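PDB 3W0K: bifunctional endomannanase/endoglucanase from Caldanaerobius polysaccharolyticus, which probably hydrolyses beta-1,4-linked mannans and glucans such as cellulose, as a glycoside hydrolase family 5 enzyme built on a beta/alpha barrel. Local coordinates for residues K282-Y288 with L324-V330; I271-E275 with E320-L324. All coordinates share one frame; numbering follows the deposited sequence.

Contact 1. Residues K282-Y288 with L324-V330; sequences KEFEWGY and LLVENRV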
ATOM      1  N   LYS A 282       7.914  12.503   9.507  1.00 12.61           N
ATOM      2  CA  LYS A 282       7.505  13.786  10.069  1.00 13.79           C
ATOM      3  C   LYS A 282       8.382  14.901   9.502  1.00 14.23           C
ATOM      4  O   LYS A 282       7.880  15.950   9.092  1.00 14.75           O
ATOM      5  CB  LYS A 282       7.615  13.769  11.595  1.00 15.08           C
ATOM      6  CG  LYS A 282       7.048  15.022  12.250  1.00 16.94           C
ATOM      7  CD  LYS A 282       7.142  14.959  13.759  1.00 19.70           C
ATOM      8  CE  LYS A 282       6.451  16.154  14.394  1.00 23.10           C
ATOM      9  NZ  LYS A 282       6.522  16.107  15.879  1.00 25.59           N
ATOM     10  N   GLU A 283       9.687  14.650   9.453  1.00 14.73           N
ATOM     11  CA  GLU A 283      10.645  15.621   8.924  1.00 15.26           C
ATOM     12  C   GLU A 283      10.382  15.909   7.447  1.00 15.95           C
ATOM     13  O   GLU A 283      10.429  17.062   7.010  1.00 15.18           O
ATOM     14  CB  GLU A 283      12.073  15.096   9.098  1.00 16.22           C
ATOM     15  CG  GLU A 283      13.149  16.032   8.557  1.00 16.94           C
ATOM     16  CD  GLU A 283      14.545  15.454   8.660  1.00 19.74           C
ATOM     17  OE1 GLU A 283      14.831  14.741   9.643  1.00 19.89           O
ATOM     18  OE2 GLU A 283      15.361  15.717   7.753  1.00 20.25           O
ATOM     19  N   PHE A 284      10.090  14.851   6.692  1.00 15.08           N
ATOM     20  CA  PHE A 284       9.820  14.956   5.259  1.00 15.49           C
ATOM     21  C   PHE A 284       8.408  15.463   4.983  1.00 14.87           C
ATOM     22  O   PHE A 284       8.094  15.856   3.856  1.00 15.52           O
ATOM     23  CB  PHE A 284       9.967  13.586   4.582  1.00 14.78           C
ATOM     24  CG  PHE A 284      11.347  12.984   4.668  1.00 14.74           C
ATOM     25  CD1 PHE A 284      12.455  13.749   5.028  1.00 14.98           C
ATOM     26  CD2 PHE A 284      11.535  11.639   4.369  1.00 14.41           C
ATOM     27  CE1 PHE A 284      13.725  13.181   5.084  1.00 15.76           C
ATOM     28  CE2 PHE A 284      12.800  11.062   4.421  1.00 16.20           C
ATOM     29  CZ  PHE A 284      13.898  11.836   4.781  1.00 15.58           C
ATOM     30  N   GLU A 285       7.566  15.439   6.015  1.00 15.43           N
ATOM     31  CA  GLU A 285       6.166  15.849   5.924  1.00 15.12           C
ATOM     32  C   GLU A 285       5.405  14.888   5.008  1.00 13.75           C
ATOM     33  O   GLU A 285       4.631  15.301   4.142  1.00 16.50           O
ATOM     34  CB  GLU A 285       6.031  17.300   5.451  1.00 18.20           C
ATOM     35  CG  GLU A 285       6.557  18.316   6.461  1.00 23.01           C
ATOM     36  CD  GLU A 285       6.257  19.757   6.079  1.00 26.19           C
ATOM     37  OE1 GLU A 285       5.423  19.990   5.177  1.00 29.14           O
ATOM     38  OE2 GLU A 285       6.857  20.666   6.694  1.00 30.29           O
ATOM     39  N   TRP A 286       5.659  13.599   5.207  1.00 12.57           N
ATOM     40  CA  TRP A 286       5.018  12.547   4.430  1.00 11.70           C
ATOM     41  C   TRP A 286       3.903  11.872   5.208  1.00 11.43           C
ATOM     42  O   TRP A 286       4.034  11.610   6.407  1.00 11.49           O
ATOM     43  CB  TRP A 286       6.016  11.448   4.075  1.00 11.96           C
ATOM     44  CG  TRP A 286       7.056  11.790   3.062  1.00 11.73           C
ATOM     45  CD1 TRP A 286       7.183  12.950   2.356  1.00 12.20           C
ATOM     46  CD2 TRP A 286       8.119  10.935   2.629  1.00 11.08           C
ATOM     47  NE1 TRP A 286       8.263  12.870   1.506  1.00 13.03           N
ATOM     48  CE2 TRP A 286       8.855  11.642   1.656  1.00 12.05           C
ATOM     49  CE3 TRP A 286       8.521   9.635   2.972  1.00 11.70           C
ATOM     50  CZ2 TRP A 286       9.973  11.094   1.018  1.00 11.83           C
ATOM     51  CZ3 TRP A 286       9.634   9.090   2.339  1.00 11.31           C
ATOM     52  CH2 TRP A 286      10.346   9.822   1.371  1.00 11.11           C
ATOM     53  N   GLY A 287       2.823  11.558   4.502  1.00 10.52           N
ATOM     54  CA  GLY A 287       1.722  10.839   5.109  1.00 11.17           C
ATOM     55  C   GLY A 287       2.121   9.373   5.063  1.00 10.03           C
ATOM     56  O   GLY A 287       3.005   8.986   4.289  1.00 10.48           O
ATOM     57  N   TYR A 288       1.470   8.548   5.871  1.00  9.44           N
ATOM     58  CA  TYR A 288       1.798   7.127   5.914  1.00  9.66           C
ATOM     59  C   TYR A 288       0.612   6.264   6.315  1.00 10.85           C
ATOM     60  O   TYR A 288      -0.267   6.706   7.053  1.00 11.25           O
ATOM     61  CB  TYR A 288       2.988   6.881   6.856  1.00  9.10           C
ATOM     62  CG  TYR A 288       2.919   7.629   8.172  1.00 10.94           C
ATOM     63  CD1 TYR A 288       2.173   7.137   9.239  1.00 10.66           C
ATOM     64  CD2 TYR A 288       3.619   8.821   8.349  1.00 10.00           C
ATOM     65  CE1 TYR A 288       2.126   7.814  10.460  1.00 12.75           C
ATOM     66  CE2 TYR A 288       3.582   9.507   9.566  1.00 12.55           C
ATOM     67  CZ  TYR A 288       2.834   8.996  10.612  1.00 11.96           C
ATOM     68  OH  TYR A 288       2.803   9.662  11.815  1.00 13.19           O
ATOM     69  N   LEU A 324       3.112   6.912  18.685  1.00 12.30           N
ATOM     70  CA  LEU A 324       4.133   7.235  17.691  1.00 12.14           C
ATOM     71  C   LEU A 324       3.481   7.600  16.359  1.00 12.45           C
ATOM     72  O   LEU A 324       3.922   8.521  15.675  1.00 12.80           O
ATOM     73  CB  LEU A 324       5.087   6.057  17.492  1.00 13.45           C
ATOM     74  CG  LEU A 324       6.146   5.851  18.573  1.00 13.93           C
ATOM     75  CD1 LEU A 324       6.922   4.575  18.298  1.00 15.56           C
ATOM     76  CD2 LEU A 324       7.075   7.058  18.611  1.00 16.14           C
ATOM     77  N   LEU A 325       2.420   6.881  16.000  1.00 12.04           N
ATOM     78  CA  LEU A 325       1.711   7.149  14.752  1.00 12.28           C
ATOM     79  C   LEU A 325       1.065   8.533  14.778  1.00 13.16           C
ATOM     80  O   LEU A 325       1.066   9.247  13.779  1.00 12.18           O
ATOM     81  CB  LEU A 325       0.644   6.082  14.498  1.00 12.02           C
ATOM     82  CG  LEU A 325       1.160   4.666  14.224  1.00 10.56           C
ATOM     83  CD1 LEU A 325      -0.015   3.707  14.125  1.00 14.46           C
ATOM     84  CD2 LEU A 325       1.977   4.636  12.939  1.00 12.36           C
ATOM     85  N   VAL A 326       0.539   8.916  15.936  1.00 12.78           N
ATOM     86  CA  VAL A 326      -0.111  10.215  16.093  1.00 13.56           C
ATOM     87  C   VAL A 326       0.897  11.362  16.190  1.00 14.29           C
ATOM     88  O   VAL A 326       0.729  12.401  15.551  1.00 14.50           O
ATOM     89  CB  VAL A 326      -1.029  10.225  17.345  1.00 13.67           C
ATOM     90  CG1 VAL A 326      -1.579  11.624  17.602  1.00 14.28           C
ATOM     91  CG2 VAL A 326      -2.168   9.238  17.159  1.00 14.75           C
ATOM     92  N   GLU A 327       1.952  11.152  16.971  1.00 15.06           N
ATOM     93  CA  GLU A 327       2.987  12.159  17.188  1.00 16.76           C
ATOM     94  C   GLU A 327       3.731  12.593  15.927  1.00 16.86           C
ATOM     95  O   GLU A 327       4.159  13.744  15.819  1.00 17.25           O
ATOM     96  CB  GLU A 327       3.977  11.655  18.248  1.00 20.15           C
ATOM     97  CG  GLU A 327       5.255  12.488  18.425  1.00 25.06           C
ATOM     98  CD  GLU A 327       5.007  13.917  18.903  1.00 27.94           C
ATOM     99  OE1 GLU A 327       3.974  14.178  19.559  1.00 29.88           O
ATOM    100  OE2 GLU A 327       5.865  14.784  18.627  1.00 30.47           O
ATOM    101  N   ASN A 328       3.857  11.690  14.961  1.00 15.12           N
ATOM    102  CA  ASN A 328       4.579  12.018  13.741  1.00 13.87           C
ATOM    103  C   ASN A 328       3.769  12.551  12.565  1.00 14.18           C
ATOM    104  O   ASN A 328       4.263  12.632  11.439  1.00 13.36           O
ATOM    105  CB  ASN A 328       5.496  10.862  13.356  1.00 14.38           C
ATOM    106  CG  ASN A 328       6.654  10.719  14.322  1.00 14.46           C
ATOM    107  OD1 ASN A 328       7.624  11.475  14.252  1.00 15.70           O
ATOM    108  ND2 ASN A 328       6.527   9.803  15.276  1.00 14.52           N
ATOM    109  N   ARG A 329       2.534  12.955  12.847  1.00 14.42           N
ATOM    110  CA  ARG A 329       1.669  13.545  11.833  1.00 16.79           C
ATOM    111  C   ARG A 329       1.985  15.043  11.808  1.00 18.28           C
ATOM    112  O   ARG A 329       2.459  15.595  12.805  1.00 19.31           O
ATOM    113  CB  ARG A 329       0.190  13.328  12.186  1.00 16.99           C
ATOM    114  CG  ARG A 329      -0.191  11.860  12.332  1.00 17.44           C
ATOM    115  CD  ARG A 329      -1.698  11.613  12.318  1.00 22.48           C
ATOM    116  NE  ARG A 329      -2.398  12.146  13.482  1.00 23.32           N
ATOM    117  CZ  ARG A 329      -3.406  11.531  14.097  1.00 21.88           C
ATOM    118  NH1 ARG A 329      -3.836  10.349  13.674  1.00 20.80           N
ATOM    119  NH2 ARG A 329      -4.019  12.121  15.113  1.00 22.85           N
ATOM    120  N   VAL A 330       1.791  15.679  10.656  1.00 18.70           N
ATOM    121  CA  VAL A 330       2.027  17.118  10.518  1.00 20.83           C
ATOM    122  C   VAL A 330       0.783  17.803   9.948  1.00 23.28           C
ATOM    123  O   VAL A 330      -0.134  17.081   9.500  1.00 23.15           O
ATOM    124  CB  VAL A 330       3.254  17.441   9.613  1.00 21.48           C
ATOM    125  CG1 VAL A 330       4.527  16.875  10.222  1.00 22.87           C
ATOM    126  CG2 VAL A 330       3.045  16.907   8.205  1.00 20.85           C
ATOM    127  OXT VAL A 330       0.729  19.053   9.968  1.00 25.08           O
TER
HETATM  128  O   HOH W   1       4.082  13.305   8.651  1.00 13.58           O

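Contact 2. Residues I271-E275 with E320-L324; sequences IRWFE and ELLDL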
ATOM      1  N   ILE A 271       9.955  -1.118  17.857  1.00 11.49           N
ATOM      2  CA  ILE A 271       9.680   0.249  18.285  1.00 11.30           C
ATOM      3  C   ILE A 271      10.848   1.176  17.954  1.00 10.82           C
ATOM      4  O   ILE A 271      10.637   2.282  17.474  1.00 11.48           O
ATOM      5  CB  ILE A 271       9.351   0.313  19.802  1.00 11.50           C
ATOM      6  CG1 ILE A 271       7.955  -0.265  20.059  1.00 11.88           C
ATOM      7  CG2 ILE A 271       9.447   1.749  20.323  1.00 13.06           C
ATOM      8  CD1 ILE A 271       6.816   0.588  19.506  1.00 11.53           C
ATOM      9  N   ARG A 272      12.074   0.703  18.176  1.00 11.39           N
ATOM     10  CA  ARG A 272      13.264   1.502  17.888  1.00 11.29           C
ATOM     11  C   ARG A 272      13.320   1.862  16.402  1.00 11.69           C
ATOM     12  O   ARG A 272      13.657   2.988  16.033  1.00 11.73           O
ATOM     13  CB  ARG A 272      14.533   0.741  18.293  1.00 11.17           C
ATOM     14  CG  ARG A 272      15.820   1.519  18.069  1.00 13.33           C
ATOM     15  CD  ARG A 272      15.844   2.796  18.889  1.00 14.43           C
ATOM     16  NE  ARG A 272      16.998   3.628  18.560  1.00 15.22           N
ATOM     17  CZ  ARG A 272      17.033   4.510  17.566  1.00 16.30           C
ATOM     18  NH1 ARG A 272      15.969   4.686  16.787  1.00 14.02           N
ATOM     19  NH2 ARG A 272      18.130   5.229  17.359  1.00 16.14           N
ATOM     20  N   TRP A 273      12.963   0.897  15.559  1.00 11.75           N
ATOM     21  CA  TRP A 273      12.949   1.102  14.118  1.00 11.69           C
ATOM     22  C   TRP A 273      11.806   2.055  13.740  1.00 11.13           C
ATOM     23  O   TRP A 273      11.994   2.965  12.930  1.00 10.52           O
ATOM     24  CB  TRP A 273      12.822  -0.247  13.403  1.00 11.76           C
ATOM     25  CG  TRP A 273      12.505  -0.134  11.949  1.00 11.01           C
ATOM     26  CD1 TRP A 273      13.381   0.097  10.927  1.00 11.98           C
ATOM     27  CD2 TRP A 273      11.204  -0.203  11.358  1.00 11.15           C
ATOM     28  NE1 TRP A 273      12.699   0.186   9.732  1.00 11.68           N
ATOM     29  CE2 TRP A 273      11.362   0.006   9.972  1.00 11.85           C
ATOM     30  CE3 TRP A 273       9.917  -0.414  11.871  1.00 11.59           C
ATOM     31  CZ2 TRP A 273      10.277   0.009   9.088  1.00 11.96           C
ATOM     32  CZ3 TRP A 273       8.841  -0.410  10.995  1.00 11.39           C
ATOM     33  CH2 TRP A 273       9.028  -0.199   9.618  1.00 11.05           C
ATOM     34  N   PHE A 274      10.638   1.863  14.354  1.00 11.35           N
ATOM     35  CA  PHE A 274       9.486   2.734  14.093  1.00 11.08           C
ATOM     36  C   PHE A 274       9.837   4.189  14.397  1.00 11.17           C
ATOM     37  O   PHE A 274       9.448   5.097  13.667  1.00 10.99           O
ATOM     38  CB  PHE A 274       8.287   2.328  14.955  1.00 11.07           C
ATOM     39  CG  PHE A 274       7.355   1.349  14.296  1.00 11.15           C
ATOM     40  CD1 PHE A 274       6.627   1.712  13.167  1.00 11.00           C
ATOM     41  CD2 PHE A 274       7.168   0.080  14.834  1.00 10.92           C
ATOM     42  CE1 PHE A 274       5.722   0.822  12.587  1.00 10.74           C
ATOM     43  CE2 PHE A 274       6.266  -0.818  14.260  1.00 12.11           C
ATOM     44  CZ  PHE A 274       5.542  -0.444  13.134  1.00 11.07           C
ATOM     45  N   GLU A 275      10.568   4.408  15.487  1.00 12.46           N
ATOM     46  CA  GLU A 275      10.961   5.757  15.865  1.00 12.84           C
ATOM     47  C   GLU A 275      11.777   6.439  14.772  1.00 12.16           C
ATOM     48  O   GLU A 275      11.600   7.628  14.517  1.00 14.18           O
ATOM     49  CB  GLU A 275      11.718   5.740  17.192  1.00 13.93           C
ATOM     50  CG  GLU A 275      10.823   5.384  18.370  1.00 18.22           C
ATOM     51  CD  GLU A 275      11.584   5.149  19.658  1.00 21.99           C
ATOM     52  OE1 GLU A 275      12.733   4.662  19.604  1.00 25.33           O
ATOM     53  OE2 GLU A 275      11.019   5.435  20.734  1.00 26.00           O
ATOM     54  N   GLU A 320       1.922   2.595  22.849  1.00 13.29           N
ATOM     55  CA  GLU A 320       3.190   3.216  22.485  1.00 13.36           C
ATOM     56  C   GLU A 320       3.269   3.430  20.975  1.00 13.19           C
ATOM     57  O   GLU A 320       3.646   4.510  20.512  1.00 13.07           O
ATOM     58  CB  GLU A 320       4.369   2.364  22.964  1.00 15.18           C
ATOM     59  CG  GLU A 320       5.726   2.984  22.665  1.00 17.23           C
ATOM     60  CD  GLU A 320       6.892   2.170  23.202  1.00 18.24           C
ATOM     61  OE1 GLU A 320       6.783   0.926  23.297  1.00 19.70           O
ATOM     62  OE2 GLU A 320       7.932   2.784  23.517  1.00 20.48           O
ATOM     63  N   LEU A 321       2.894   2.406  20.212  1.00 13.24           N
ATOM     64  CA  LEU A 321       2.915   2.499  18.756  1.00 12.36           C
ATOM     65  C   LEU A 321       1.869   3.498  18.259  1.00 12.12           C
ATOM     66  O   LEU A 321       2.156   4.318  17.383  1.00 10.94           O
ATOM     67  CB  LEU A 321       2.693   1.123  18.124  1.00 12.87           C
ATOM     68  CG  LEU A 321       2.749   1.055  16.593  1.00 12.56           C
ATOM     69  CD1 LEU A 321       4.016   1.721  16.062  1.00 12.08           C
ATOM     70  CD2 LEU A 321       2.669  -0.396  16.152  1.00 14.09           C
ATOM     71  N   LEU A 322       0.662   3.428  18.814  1.00 12.26           N
ATOM     72  CA  LEU A 322      -0.397   4.357  18.427  1.00 12.62           C
ATOM     73  C   LEU A 322       0.074   5.795  18.661  1.00 12.84           C
ATOM     74  O   LEU A 322      -0.106   6.660  17.803  1.00 12.98           O
ATOM     75  CB  LEU A 322      -1.679   4.085  19.225  1.00 12.55           C
ATOM     76  CG  LEU A 322      -2.823   5.088  19.025  1.00 13.14           C
ATOM     77  CD1 LEU A 322      -3.264   5.129  17.568  1.00 14.00           C
ATOM     78  CD2 LEU A 322      -3.988   4.722  19.926  1.00 13.15           C
ATOM     79  N   ASP A 323       0.707   6.037  19.808  1.00 14.68           N
ATOM     80  CA  ASP A 323       1.210   7.369  20.131  1.00 14.51           C
ATOM     81  C   ASP A 323       2.253   7.831  19.121  1.00 13.76           C
ATOM     82  O   ASP A 323       2.269   9.000  18.734  1.00 14.99           O
ATOM     83  CB  ASP A 323       1.777   7.413  21.556  1.00 16.09           C
ATOM     84  CG  ASP A 323       0.689   7.425  22.623  1.00 19.00           C
ATOM     85  OD1 ASP A 323      -0.510   7.539  22.284  1.00 19.36           O
ATOM     86  OD2 ASP A 323       1.039   7.323  23.816  1.00 21.78           O
ATOM     87  N   LEU A 324       3.112   6.912  18.685  1.00 12.30           N
ATOM     88  CA  LEU A 324       4.133   7.235  17.691  1.00 12.14           C
ATOM     89  C   LEU A 324       3.481   7.600  16.359  1.00 12.45           C
ATOM     90  O   LEU A 324       3.922   8.521  15.675  1.00 12.80           O
ATOM     91  CB  LEU A 324       5.087   6.057  17.492  1.00 13.45           C
ATOM     92  CG  LEU A 324       6.146   5.851  18.573  1.00 13.93           C
ATOM     93  CD1 LEU A 324       6.922   4.575  18.298  1.00 15.56           C
ATOM     94  CD2 LEU A 324       7.075   7.058  18.611  1.00 16.14           C
TER

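Contact 1. Residues K282-Y288 with L324-V330
Tyr288, on the last strand of the beta/alpha barrel, reaches with its hydroxyl the unwinding C-terminal end of helix 319-327, and the chain terminus beyond that helix packs back against residues 282-285. Tyr288 OH donates to Leu325 O at 2.7 Å; the donor lies 25° off the plane of that carbonyl. The oxygens of Leu325 and Asn328 both meet the ring at its edge, while Leu325 CD2 touches Tyr288 CE1 at 4.0 Å. A chi1 of 44° puts Tyr288 CG between its backbone N and carbonyl carbon, and the ring extends from there to the final helix. Farther out, the extended chain of Lys282 runs across Asn328 at about a right angle, Lys282 CB lying 3.5 Å from Asn328 OD1. Its ammonium forms a salt bridge, Lys282 NZ to Glu327 OE2 at 3.1 Å, whose hydrogen bond is weak, and a further weak bond to Glu327 O. Val330 covers the turn after helix 267-284, with Val330 CG1 3.7 Å from Lys282 CG and CG2 near Glu285. That turn is a Schellman motif, Glu285 taking positive phi as its C-prime residue. A water bridges Trp286 O and Asn328 O. In the second shell, Tyr4 meets the Tyr288 ring edge-to-face and binds Val330 N through its hydroxyl, while Arg329 NH2 hydrogen-bonds to Thr34 O. The helix end is itself secured by Asn328: ND2 donates to Leu324 O at 2.9 Å with an N-H...O angle of 162°, beside the bond from Asn328 N to the same oxygen.

Contact 2. Residues I271-E275 with E320-L324
The helical segments 271-275 and 320-324 run side by side in the same direction, their axes 10.8 Å apart at closest approach and only 6° from parallel. The nearest CA pairs are Ile271 with Leu321 and Glu275 with Leu324. Across this interface Ile271, Phe274 and Glu275 meet Glu320, Leu321 and Leu324. A CH-pi interaction joins the helices: Leu321 CD1 sits over the middle of the Phe274 ring, 3.6 Å from its centroid and 5° off the ring normal. Leu321 CG lies opposite the backbone N (chi1 -178°), and the second torsion then swings CD1 across to the ring. Trp273 CZ3 covers the other face of Phe274, so the phenyl ring is sandwiched between a methyl group and an indole carbon. Next to this pair, Ile271 CD1 approaches Leu324 CD1 at 4.2 Å. Leu324 CD1 also meets Glu275 CG at 4.0 Å, through the aliphatic part of the acid. On the solvent side, the extended Glu320 crosses Ile271 at a slant, with Glu320 OE1 3.6 Å from Ile271 CG1 and Glu320 OE2 near Ile271 CG2. The carboxylates of Glu275 and Glu320 approach without touching, Glu275 OE2 to Glu320 OE2 4.9 Å, and this like-charge proximity may modestly raise the proton affinity of one of them. Beyond the interface, Leu321 also rests on Ile299 and Phe274 on Arg304, both in loops, while Trp273 packs on helix 201-204. Helix 267-284 is the helix of the beta-alpha-beta crossover from strand 254-259 to strand 287-290, and helix 319-327 packs beside it.

How the contacts relate
Both contacts pair helix 267-284 with helix 319-327, and their centres lie 11 Å apart on the same side of the chain's centre. Along the sequence the segments alternate: 271-275, 282-288, 320-324, 324-330, with Leu324 common to both. Contact 2 joins the two helices along their flanks, while contact 1 takes over where they end and extends to strand 287-290, the eighth of the closed parallel barrel. Since the barrel order follows the chain, this last strand lies beside the first, 4-7. Together the contacts seat the C-terminal helix and tail on the outer layer of the barrel, near the seam where its strands close.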